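Local coordinates for sugar ABC transporter (Sugar-binding protein) (Bacillus halodurans, PDB 4YO7), which binds myo-inositol between its two lobes and probably serves as the solute-binding component of a bacterial ABC transporter for sugars or related polyols, at residues L55-F58 / L59-Q63; I129-N133 / R134-G138; N236-M239 / A240-A243; G288-S291 / V292-V296. One frame throughout, in Å; residues are numbered along the deposited sequence.

Contact 1 of 4, residues L55-F58 / L59-Q63. With INS (1,2,3,4,5,6-hexahydroxy-cyclohexane), chain F.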
loop_
_atom_site.group_PDB
_atom_site.type_symbol
_atom_site.label_atom_id
_atom_site.label_comp_id
_atom_site.label_asym_id
_atom_site.label_seq_id
_atom_site.Cartn_x
_atom_site.Cartn_y
_atom_site.Cartn_z
ATOM N N LEU A 55 1.579 -11.099 -3.592
ATOM C CA LEU A 55 2.540 -10.444 -4.474
ATOM C C LEU A 55 1.832 -9.617 -5.542
ATOM O O LEU A 55 1.913 -9.899 -6.737
ATOM C CB LEU A 55 3.475 -11.486 -5.090
ATOM C CG LEU A 55 4.344 -12.166 -4.023
ATOM C CD1 LEU A 55 5.097 -13.329 -4.656
ATOM C CD2 LEU A 55 5.321 -11.214 -3.374
ATOM N N ASP A 56 1.150 -8.569 -5.106
ATOM C CA ASP A 56 0.486 -7.684 -6.050
ATOM C C ASP A 56 1.493 -6.685 -6.648
ATOM O O ASP A 56 2.700 -6.792 -6.386
ATOM C CB ASP A 56 -0.728 -7.003 -5.393
ATOM C CG ASP A 56 -0.381 -6.124 -4.189
ATOM O OD1 ASP A 56 0.668 -5.460 -4.193
ATOM O OD2 ASP A 56 -1.216 -6.052 -3.239
ATOM N N GLU A 57 1.018 -5.768 -7.490
ATOM C CA GLU A 57 1.928 -4.929 -8.270
ATOM C C GLU A 57 2.922 -4.194 -7.362
ATOM O O GLU A 57 4.129 -4.272 -7.557
ATOM C CB GLU A 57 1.152 -3.931 -9.134
ATOM C CG GLU A 57 2.013 -3.158 -10.155
ATOM C CD GLU A 57 2.345 -3.946 -11.414
ATOM O OE1 GLU A 57 1.820 -5.068 -11.600
ATOM O OE2 GLU A 57 3.129 -3.427 -12.236
ATOM N N PHE A 58 2.422 -3.498 -6.360
ATOM C CA PHE A 58 3.287 -2.746 -5.464
ATOM C C PHE A 58 4.077 -3.658 -4.526
ATOM O O PHE A 58 5.296 -3.473 -4.333
ATOM C CB PHE A 58 2.465 -1.732 -4.672
ATOM C CG PHE A 58 3.253 -1.007 -3.620
ATOM C CD1 PHE A 58 3.970 0.139 -3.945
ATOM C CD2 PHE A 58 3.315 -1.478 -2.325
ATOM C CE1 PHE A 58 4.708 0.813 -2.982
ATOM C CE2 PHE A 58 4.069 -0.797 -1.357
ATOM C CZ PHE A 58 4.754 0.343 -1.703
ATOM N N LEU A 59 3.420 -4.666 -3.950
ATOM C CA LEU A 59 4.071 -5.462 -2.925
ATOM C C LEU A 59 5.183 -6.327 -3.512
ATOM O O LEU A 59 6.108 -6.722 -2.805
ATOM C CB LEU A 59 3.056 -6.307 -2.163
ATOM C CG LEU A 59 2.215 -5.528 -1.153
ATOM C CD1 LEU A 59 1.176 -6.453 -0.574
ATOM C CD2 LEU A 59 3.054 -4.853 -0.022
ATOM N N THR A 60 5.125 -6.592 -4.809
ATOM C CA THR A 60 6.204 -7.341 -5.434
ATOM C C THR A 60 7.507 -6.564 -5.341
ATOM O O THR A 60 8.564 -7.140 -5.078
ATOM C CB THR A 60 5.881 -7.690 -6.898
ATOM O OG1 THR A 60 4.767 -8.583 -6.908
ATOM C CG2 THR A 60 7.070 -8.382 -7.583
ATOM N N TYR A 61 7.440 -5.248 -5.528
ATOM C CA TYR A 61 8.638 -4.426 -5.391
ATOM C C TYR A 61 9.134 -4.458 -3.943
ATOM O O TYR A 61 10.338 -4.480 -3.687
ATOM C CB TYR A 61 8.370 -2.991 -5.825
ATOM C CG TYR A 61 8.081 -2.845 -7.299
ATOM C CD1 TYR A 61 9.106 -2.854 -8.232
ATOM C CD2 TYR A 61 6.784 -2.712 -7.758
ATOM C CE1 TYR A 61 8.839 -2.733 -9.583
ATOM C CE2 TYR A 61 6.509 -2.588 -9.101
ATOM C CZ TYR A 61 7.543 -2.597 -10.010
ATOM O OH TYR A 61 7.285 -2.472 -11.364
HETATM N N MSE A 62 8.202 -4.478 -2.998
HETATM C CA MSE A 62 8.599 -4.484 -1.592
HETATM C C MSE A 62 9.285 -5.794 -1.253
HETATM O O MSE A 62 10.332 -5.800 -0.615
HETATM C CB MSE A 62 7.405 -4.267 -0.661
HETATM C CG MSE A 62 7.889 -3.991 0.773
HETATM SE SE MSE A 62 6.370 -3.854 2.006
HETATM C CE MSE A 62 6.048 -5.754 2.319
ATOM N N GLN A 63 8.712 -6.903 -1.707
ATOM C CA GLN A 63 9.293 -8.231 -1.465
ATOM C C GLN A 63 10.679 -8.371 -2.098
ATOM O O GLN A 63 11.583 -8.917 -1.477
ATOM C CB GLN A 63 8.371 -9.314 -2.004
ATOM C CG GLN A 63 8.936 -10.768 -1.996
ATOM C CD GLN A 63 8.318 -11.618 -0.915
ATOM O OE1 GLN A 63 7.967 -11.132 0.150
ATOM N NE2 GLN A 63 8.129 -12.893 -1.217
HETATM C C1 INS F . -1.620 -3.062 -1.199
HETATM C C2 INS F . -1.381 -2.681 -2.656
HETATM C C3 INS F . -1.588 -1.174 -2.812
HETATM C C4 INS F . -0.632 -0.384 -1.911
HETATM C C5 INS F . -0.850 -0.812 -0.445
HETATM C C6 INS F . -0.649 -2.314 -0.302
HETATM O O1 INS F . -1.409 -4.487 -1.003
HETATM O O2 INS F . -0.032 -3.016 -2.977
HETATM O O3 INS F . -1.352 -0.867 -4.218
HETATM O O4 INS F . -0.929 1.018 -2.000
HETATM O O5 INS F . 0.135 -0.148 0.368
HETATM O O6 INS F . -0.940 -2.679 1.103
HETATM O O HOH W 1 4.914 -1.231 -12.165
#
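L55 lays its CD2 methyl obliquely over Q63, 3.8 Å from Q63 CB, in the second turn of helix 57-70. D56 follows as the N-cap of that helix. Its CG sits between the backbone N and the carbonyl carbon (chi1 61°), which turns the carboxylate back over the first turn, where OD1 accepts from L59 N at 2.9 Å with an N-H...O angle of 162°. The same carboxylate holds myo-inositol with both oxygens: ligand O2 donates to OD1 of D56 at 2.8 Å and ligand O1 to OD2 of D56 at 2.7 Å. The backbone O of D56 is gripped twice, by T60 N and by T60 OG1 (2.8 Å from D56 O), which come from opposite faces of the carbonyl plane. With an alanine in place of D56, L59 N is likely to lose its cap and ligand O1 and O2 the acceptor that the carboxylate gives them. E57 reaches Y61 through a water that bridges E57 OE2 and Y61 OH. F58 points its CB away from the following residues, 3.3 Å from ligand O2; its ring, with CD2 near L59 CD2, also packs on N133 and Q282. With one carboxylate shared between helix end and ligand, the positive end of the helix dipole probably stabilises its negative charge, and the capping bond helps to fix OD1 for the hydroxyl it receives.

Contact 2 of 4, residues I129-N133 / R134-G138. With INS (1,2,3,4,5,6-hexahydroxy-cyclohexane), chain F.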
loop_
_atom_site.group_PDB
_atom_site.type_symbol
_atom_site.label_atom_id
_atom_site.label_comp_id
_atom_site.label_asym_id
_atom_site.label_seq_id
_atom_site.Cartn_x
_atom_site.Cartn_y
_atom_site.Cartn_z
ATOM N N ILE A 129 7.818 -9.042 16.566
ATOM C CA ILE A 129 7.027 -9.010 15.338
ATOM C C ILE A 129 7.018 -7.592 14.752
ATOM O O ILE A 129 6.627 -6.602 15.406
ATOM C CB ILE A 129 5.611 -9.518 15.573
ATOM C CG1 ILE A 129 4.816 -9.422 14.241
ATOM C CG2 ILE A 129 4.928 -8.826 16.750
ATOM C CD1 ILE A 129 3.659 -10.285 14.176
ATOM N N ILE A 130 7.490 -7.528 13.519
ATOM C CA ILE A 130 7.579 -6.295 12.766
ATOM C C ILE A 130 6.409 -6.300 11.795
ATOM O O ILE A 130 6.247 -7.251 11.042
ATOM C CB ILE A 130 8.907 -6.193 11.965
ATOM C CG1 ILE A 130 10.171 -6.335 12.856
ATOM C CG2 ILE A 130 8.950 -4.905 11.121
ATOM C CD1 ILE A 130 10.104 -5.840 14.269
ATOM N N ILE A 131 5.604 -5.245 11.801
ATOM C CA ILE A 131 4.490 -5.105 10.847
ATOM C C ILE A 131 4.943 -4.202 9.696
ATOM O O ILE A 131 5.447 -3.105 9.903
ATOM C CB ILE A 131 3.237 -4.535 11.525
ATOM C CG1 ILE A 131 2.776 -5.451 12.672
ATOM C CG2 ILE A 131 2.109 -4.267 10.497
ATOM C CD1 ILE A 131 2.320 -6.814 12.271
ATOM N N ALA A 132 4.801 -4.707 8.472
ATOM C CA ALA A 132 5.205 -3.961 7.304
ATOM C C ALA A 132 4.015 -3.572 6.429
ATOM O O ALA A 132 3.169 -4.416 6.117
ATOM C CB ALA A 132 6.199 -4.766 6.484
ATOM N N ASN A 133 3.998 -2.278 6.073
ATOM C CA ASN A 133 3.176 -1.668 5.039
ATOM C C ASN A 133 1.671 -1.557 5.295
ATOM O O ASN A 133 1.083 -0.557 4.928
ATOM C CB ASN A 133 3.432 -2.397 3.717
ATOM C CG ASN A 133 2.429 -2.041 2.644
ATOM O OD1 ASN A 133 1.432 -2.737 2.484
ATOM N ND2 ASN A 133 2.695 -0.985 1.890
ATOM N N ARG A 134 1.051 -2.558 5.910
ATOM C CA ARG A 134 -0.364 -2.467 6.293
ATOM C C ARG A 134 -0.516 -2.403 7.804
ATOM O O ARG A 134 -0.099 -3.304 8.516
ATOM C CB ARG A 134 -1.154 -3.650 5.749
ATOM C CG ARG A 134 -1.144 -3.769 4.266
ATOM C CD ARG A 134 -1.834 -5.035 3.860
ATOM N NE ARG A 134 -1.975 -5.203 2.420
ATOM C CZ ARG A 134 -2.651 -6.207 1.862
ATOM N NH1 ARG A 134 -3.226 -7.145 2.620
ATOM N NH2 ARG A 134 -2.766 -6.271 0.552
ATOM N N THR A 135 -1.176 -1.361 8.275
ATOM C CA THR A 135 -1.425 -1.191 9.690
ATOM C C THR A 135 -2.858 -1.635 10.008
ATOM O O THR A 135 -3.623 -2.051 9.133
ATOM C CB THR A 135 -1.157 0.280 10.125
ATOM O OG1 THR A 135 -1.107 0.356 11.555
ATOM C CG2 THR A 135 -2.194 1.274 9.588
ATOM N N PHE A 136 -3.205 -1.545 11.277
ATOM C CA PHE A 136 -4.481 -2.015 11.781
ATOM C C PHE A 136 -4.651 -1.460 13.168
ATOM O O PHE A 136 -3.662 -1.084 13.811
ATOM C CB PHE A 136 -4.527 -3.531 11.824
ATOM C CG PHE A 136 -3.394 -4.141 12.589
ATOM C CD1 PHE A 136 -2.171 -4.344 11.993
ATOM C CD2 PHE A 136 -3.564 -4.547 13.903
ATOM C CE1 PHE A 136 -1.145 -4.923 12.697
ATOM C CE2 PHE A 136 -2.509 -5.116 14.605
ATOM C CZ PHE A 136 -1.319 -5.304 13.997
ATOM N N ASP A 137 -5.903 -1.395 13.633
ATOM C CA ASP A 137 -6.173 -1.017 15.007
ATOM C C ASP A 137 -5.602 -2.069 15.933
ATOM O O ASP A 137 -6.009 -3.239 15.889
ATOM C CB ASP A 137 -7.677 -0.849 15.248
ATOM C CG ASP A 137 -8.261 0.367 14.565
ATOM O OD1 ASP A 137 -7.529 1.200 13.996
ATOM O OD2 ASP A 137 -9.498 0.502 14.625
ATOM N N GLY A 138 -4.596 -1.675 16.710
ATOM C CA GLY A 138 -3.889 -2.606 17.562
ATOM C C GLY A 138 -2.416 -2.715 17.246
ATOM O O GLY A 138 -1.705 -3.419 17.932
HETATM C C1 INS F . -1.620 -3.062 -1.199
HETATM C C2 INS F . -1.381 -2.681 -2.656
HETATM C C3 INS F . -1.588 -1.174 -2.812
HETATM C C4 INS F . -0.632 -0.384 -1.911
HETATM C C5 INS F . -0.850 -0.812 -0.445
HETATM C C6 INS F . -0.649 -2.314 -0.302
HETATM O O1 INS F . -1.409 -4.487 -1.003
HETATM O O2 INS F . -0.032 -3.016 -2.977
HETATM O O3 INS F . -1.352 -0.867 -4.218
HETATM O O4 INS F . -0.929 1.018 -2.000
HETATM O O5 INS F . 0.135 -0.148 0.368
HETATM O O6 INS F . -0.940 -2.679 1.103
#
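R134 and N133 close on one hydroxyl of myo-inositol: R134 NE donates to ligand O6 at 3.0 Å, and O6 in turn donates to N133 OD1 at 2.7 Å. The arginine chain is extended from CG to NE and passes N133 obliquely, its CG 3.3 Å from N133 OD1, with the amide and guanidinium planes 41° apart. At the guanidinium edge, NH2 of R134 meets ligand O1 in the plane at 2.7 Å, an almost straight bond of 171°, while NH1 is held by the carbonyl of P109. A leucine in place of R134 would probably leave ligand O1 and O6 each short of a donor and the P109 carbonyl without this partner. The residues lie at the C-terminal end of parallel strand 129-132, where the loops of a periplasmic binding protein lobe face the cleft. Here the chain makes a classic gamma turn centred on N133 (phi 70°), closed by R134 N to A132 O at 2.8 Å. R134 O is buried against I131 CG2 and has no hydrogen-bond partner. Further on, F136 returns to the strand: its ring edge meets I131 CG1 in plane, CE1 4.0 Å away, the two side chains crossing at about a right angle, and helix 112-125 also packs against the ring.

Contact 3 of 4, residues N236-M239 / A240-A243. With INS (1,2,3,4,5,6-hexahydroxy-cyclohexane), chain F.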
loop_
_atom_site.group_PDB
_atom_site.type_symbol
_atom_site.label_atom_id
_atom_site.label_comp_id
_atom_site.label_asym_id
_atom_site.label_seq_id
_atom_site.Cartn_x
_atom_site.Cartn_y
_atom_site.Cartn_z
ATOM N N ASN A 236 -5.440 3.238 -5.272
ATOM C CA ASN A 236 -4.110 2.885 -5.759
ATOM C C ASN A 236 -3.979 3.010 -7.259
ATOM O O ASN A 236 -4.953 3.226 -7.983
ATOM C CB ASN A 236 -3.690 1.464 -5.301
ATOM C CG ASN A 236 -4.276 0.323 -6.139
ATOM O OD1 ASN A 236 -5.275 0.462 -6.843
ATOM N ND2 ASN A 236 -3.641 -0.853 -6.018
ATOM N N ASP A 237 -2.746 2.892 -7.712
ATOM C CA ASP A 237 -2.442 3.080 -9.122
ATOM C C ASP A 237 -3.048 2.011 -10.013
ATOM O O ASP A 237 -3.482 2.324 -11.129
ATOM C CB ASP A 237 -0.916 3.107 -9.352
ATOM C CG ASP A 237 -0.265 4.406 -8.912
ATOM O OD1 ASP A 237 -0.952 5.459 -8.877
ATOM O OD2 ASP A 237 0.962 4.391 -8.636
ATOM N N GLU A 238 -3.093 0.763 -9.552
ATOM C CA GLU A 238 -3.645 -0.290 -10.400
ATOM C C GLU A 238 -5.085 0.027 -10.797
ATOM O O GLU A 238 -5.453 -0.110 -11.961
ATOM C CB GLU A 238 -3.575 -1.652 -9.714
ATOM C CG GLU A 238 -2.198 -2.266 -9.755
ATOM C CD GLU A 238 -1.710 -2.517 -11.203
ATOM O OE1 GLU A 238 -2.299 -3.374 -11.882
ATOM O OE2 GLU A 238 -0.750 -1.851 -11.662
HETATM N N MSE A 239 -5.905 0.467 -9.845
HETATM C CA MSE A 239 -7.294 0.793 -10.192
HETATM C C MSE A 239 -7.375 1.974 -11.149
HETATM O O MSE A 239 -8.177 1.952 -12.098
HETATM C CB MSE A 239 -8.124 1.057 -8.938
HETATM C CG MSE A 239 -8.334 -0.221 -8.154
HETATM SE SE MSE A 239 -9.431 0.057 -6.573
HETATM C CE MSE A 239 -8.397 1.407 -5.639
ATOM N N ALA A 240 -6.533 2.982 -10.921
ATOM C CA ALA A 240 -6.494 4.159 -11.789
ATOM C C ALA A 240 -6.128 3.763 -13.203
ATOM O O ALA A 240 -6.711 4.263 -14.155
ATOM C CB ALA A 240 -5.519 5.193 -11.248
ATOM N N LEU A 241 -5.191 2.829 -13.337
ATOM C CA LEU A 241 -4.765 2.362 -14.660
ATOM C C LEU A 241 -5.894 1.612 -15.364
ATOM O O LEU A 241 -6.070 1.710 -16.587
ATOM C CB LEU A 241 -3.525 1.475 -14.530
ATOM C CG LEU A 241 -2.254 2.227 -14.109
ATOM C CD1 LEU A 241 -1.097 1.256 -13.865
ATOM C CD2 LEU A 241 -1.812 3.299 -15.113
ATOM N N GLY A 242 -6.682 0.868 -14.593
ATOM C CA GLY A 242 -7.870 0.235 -15.136
ATOM C C GLY A 242 -8.905 1.248 -15.602
ATOM O O GLY A 242 -9.505 1.099 -16.660
ATOM N N ALA A 243 -9.114 2.298 -14.816
ATOM C CA ALA A 243 -10.062 3.334 -15.214
ATOM C C ALA A 243 -9.629 4.016 -16.504
ATOM O O ALA A 243 -10.452 4.316 -17.378
ATOM C CB ALA A 243 -10.206 4.333 -14.130
HETATM C C1 INS F . -1.620 -3.062 -1.199
HETATM C C2 INS F . -1.381 -2.681 -2.656
HETATM C C3 INS F . -1.588 -1.174 -2.812
HETATM C C4 INS F . -0.632 -0.384 -1.911
HETATM C C5 INS F . -0.850 -0.812 -0.445
HETATM C C6 INS F . -0.649 -2.314 -0.302
HETATM O O1 INS F . -1.409 -4.487 -1.003
HETATM O O2 INS F . -0.032 -3.016 -2.977
HETATM O O3 INS F . -1.352 -0.867 -4.218
HETATM O O4 INS F . -0.929 1.018 -2.000
HETATM O O5 INS F . 0.135 -0.148 0.368
HETATM O O6 INS F . -0.940 -2.679 1.103
#
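N236 caps the N terminus of helix 237-249, in the beta-alpha-beta unit formed with strands 231-234 and 257-259, and uses the two ends of its amide for different tasks. OD1 of N236 accepts from M239 N at 3.1 Å, the donor lying well above the carbonyl plane (39°) but with a nearly straight N-H. ND2 of N236 donates to O3 of myo-inositol at 2.9 Å and 173°, and donates as well to the F210 carbonyl. The amide is therefore satisfied on both sides, and these bonds together fix its rotation. From here the helix supplies the partners. A240 N makes a weak bond to N236 O, and L241 N bonds to D237 O at 2.8 Å. G242 N then bonds to E238 O at 3.1 Å, and A243 N to M239 O at 2.9 Å. The acidic side chains find partners in neighbouring elements: D237 accepts from the T279 hydroxyl through OD1 and from T264 N through OD2, and E238 OE2 forms a salt bridge with R212. With CG of E238 anti to its carbonyl carbon (chi1 -78°) and the chain bent at the next torsion, that carboxylate lies back beside L241. Their side chains pass at a slant, and E238 OE2 comes to 3.8 Å from L241 CD1.

Contact 4 of 4, residues G288-S291 / V292-V296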
loop_
_atom_site.group_PDB
_atom_site.type_symbol
_atom_site.label_atom_id
_atom_site.label_comp_id
_atom_site.label_asym_id
_atom_site.label_seq_id
_atom_site.Cartn_x
_atom_site.Cartn_y
_atom_site.Cartn_z
ATOM N N GLY A 288 10.566 -2.272 2.329
ATOM C CA GLY A 288 11.082 -3.626 2.356
ATOM C C GLY A 288 12.454 -3.731 3.007
ATOM O O GLY A 288 12.647 -4.559 3.898
ATOM N N ALA A 289 13.401 -2.877 2.609
ATOM C CA ALA A 289 14.750 -2.907 3.187
ATOM C C ALA A 289 14.714 -2.576 4.658
ATOM O O ALA A 289 15.368 -3.235 5.466
ATOM C CB ALA A 289 15.672 -1.943 2.471
ATOM N N THR A 290 13.919 -1.577 5.022
ATOM C CA THR A 290 13.871 -1.169 6.421
ATOM C C THR A 290 13.223 -2.233 7.303
ATOM O O THR A 290 13.676 -2.461 8.441
ATOM C CB THR A 290 13.141 0.185 6.585
ATOM O OG1 THR A 290 13.806 1.183 5.799
ATOM C CG2 THR A 290 13.175 0.640 8.024
ATOM N N SER A 291 12.195 -2.912 6.798
ATOM C CA SER A 291 11.563 -3.984 7.576
ATOM C C SER A 291 12.584 -5.073 7.913
ATOM O O SER A 291 12.640 -5.567 9.032
ATOM C CB SER A 291 10.388 -4.600 6.806
ATOM O OG SER A 291 9.334 -3.677 6.683
ATOM N N VAL A 292 13.385 -5.444 6.923
ATOM C CA VAL A 292 14.433 -6.428 7.150
ATOM C C VAL A 292 15.482 -5.935 8.159
ATOM O O VAL A 292 15.883 -6.686 9.060
ATOM C CB VAL A 292 15.115 -6.831 5.829
ATOM C CG1 VAL A 292 16.341 -7.690 6.082
ATOM C CG2 VAL A 292 14.128 -7.609 5.004
ATOM N N LYS A 293 15.911 -4.688 8.028
ATOM C CA LYS A 293 16.903 -4.144 8.937
ATOM C C LYS A 293 16.403 -4.134 10.382
ATOM O O LYS A 293 17.142 -4.463 11.315
ATOM C CB LYS A 293 17.309 -2.725 8.505
ATOM C CG LYS A 293 18.082 -2.671 7.222
ATOM C CD LYS A 293 18.334 -1.206 6.829
ATOM C CE LYS A 293 18.862 -1.042 5.423
ATOM N NZ LYS A 293 20.315 -1.319 5.334
ATOM N N VAL A 294 15.143 -3.750 10.557
ATOM C CA VAL A 294 14.552 -3.675 11.873
ATOM C C VAL A 294 14.407 -5.077 12.473
ATOM O O VAL A 294 14.668 -5.293 13.655
ATOM C CB VAL A 294 13.208 -2.943 11.800
ATOM C CG1 VAL A 294 12.445 -3.024 13.107
ATOM C CG2 VAL A 294 13.472 -1.475 11.444
ATOM N N ALA A 295 13.994 -6.034 11.649
ATOM C CA ALA A 295 13.825 -7.406 12.096
ATOM C C ALA A 295 15.152 -8.003 12.531
ATOM O O ALA A 295 15.250 -8.687 13.552
ATOM C CB ALA A 295 13.197 -8.249 10.979
ATOM N N VAL A 296 16.188 -7.731 11.764
ATOM C CA VAL A 296 17.527 -8.188 12.134
ATOM C C VAL A 296 17.962 -7.573 13.472
ATOM O O VAL A 296 18.504 -8.264 14.345
ATOM C CB VAL A 296 18.550 -7.851 11.042
ATOM C CG1 VAL A 296 19.971 -7.978 11.551
ATOM C CG2 VAL A 296 18.346 -8.766 9.848
#
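The middle of helix 284-299 contains this contact, two consecutive turns of regular alpha-helix in a segment that flanks the six-stranded parallel sheet. Four i to i+4 backbone bonds run across it: V292 N to G288 O, K293 N to A289 O, V294 N to T290 O at 2.9 Å, and A295 N to S291 O. Between side chains, T290 and V294 meet methyl to methyl at a slant, CG2 of each 4.0 Å apart. With CG1 of V294 anti to its backbone N (chi1 171°), CG2 lies beside that N and over the preceding turn, 3.2 Å from T290 O. K293 lies alongside A289, its CG 3.3 Å from A289 O, before the chain bends at its last torsion and NZ forms a salt bridge with E69. The hydroxyls of T290 and S291 turn back to the carbonyls of G286 and Q287, one turn earlier, so these two hydroxyls are satisfied within the helix. On the sheet side, S291, V294 and A295 rest on strand 129-132, while T290 and V294 reach strand 144-147; A289 and V292 pack on helix 57-70, to which K293 is tied by its salt bridge.

Following the chain, contact 1 opens helix 57-70, contact 2 leaves strand 129-132, contact 3 opens helix 237-249 and contact 4 lies within helix 284-299. All four are local, each joining adjoining segments, and they follow in series, so none nests in or crosses another. Contacts 1, 2 and 4 gather around the six-stranded sheet: F58 and M62 pack on N133, M62 meets G288, and A132 and I130 touch S291, V294 and A295. Contact 3 lies in the other lobe, its centre about 29 Å from that of contact 4, yet E238 OE2 reaches E57 CG and myo-inositol is held by contacts 1, 2 and 3 together.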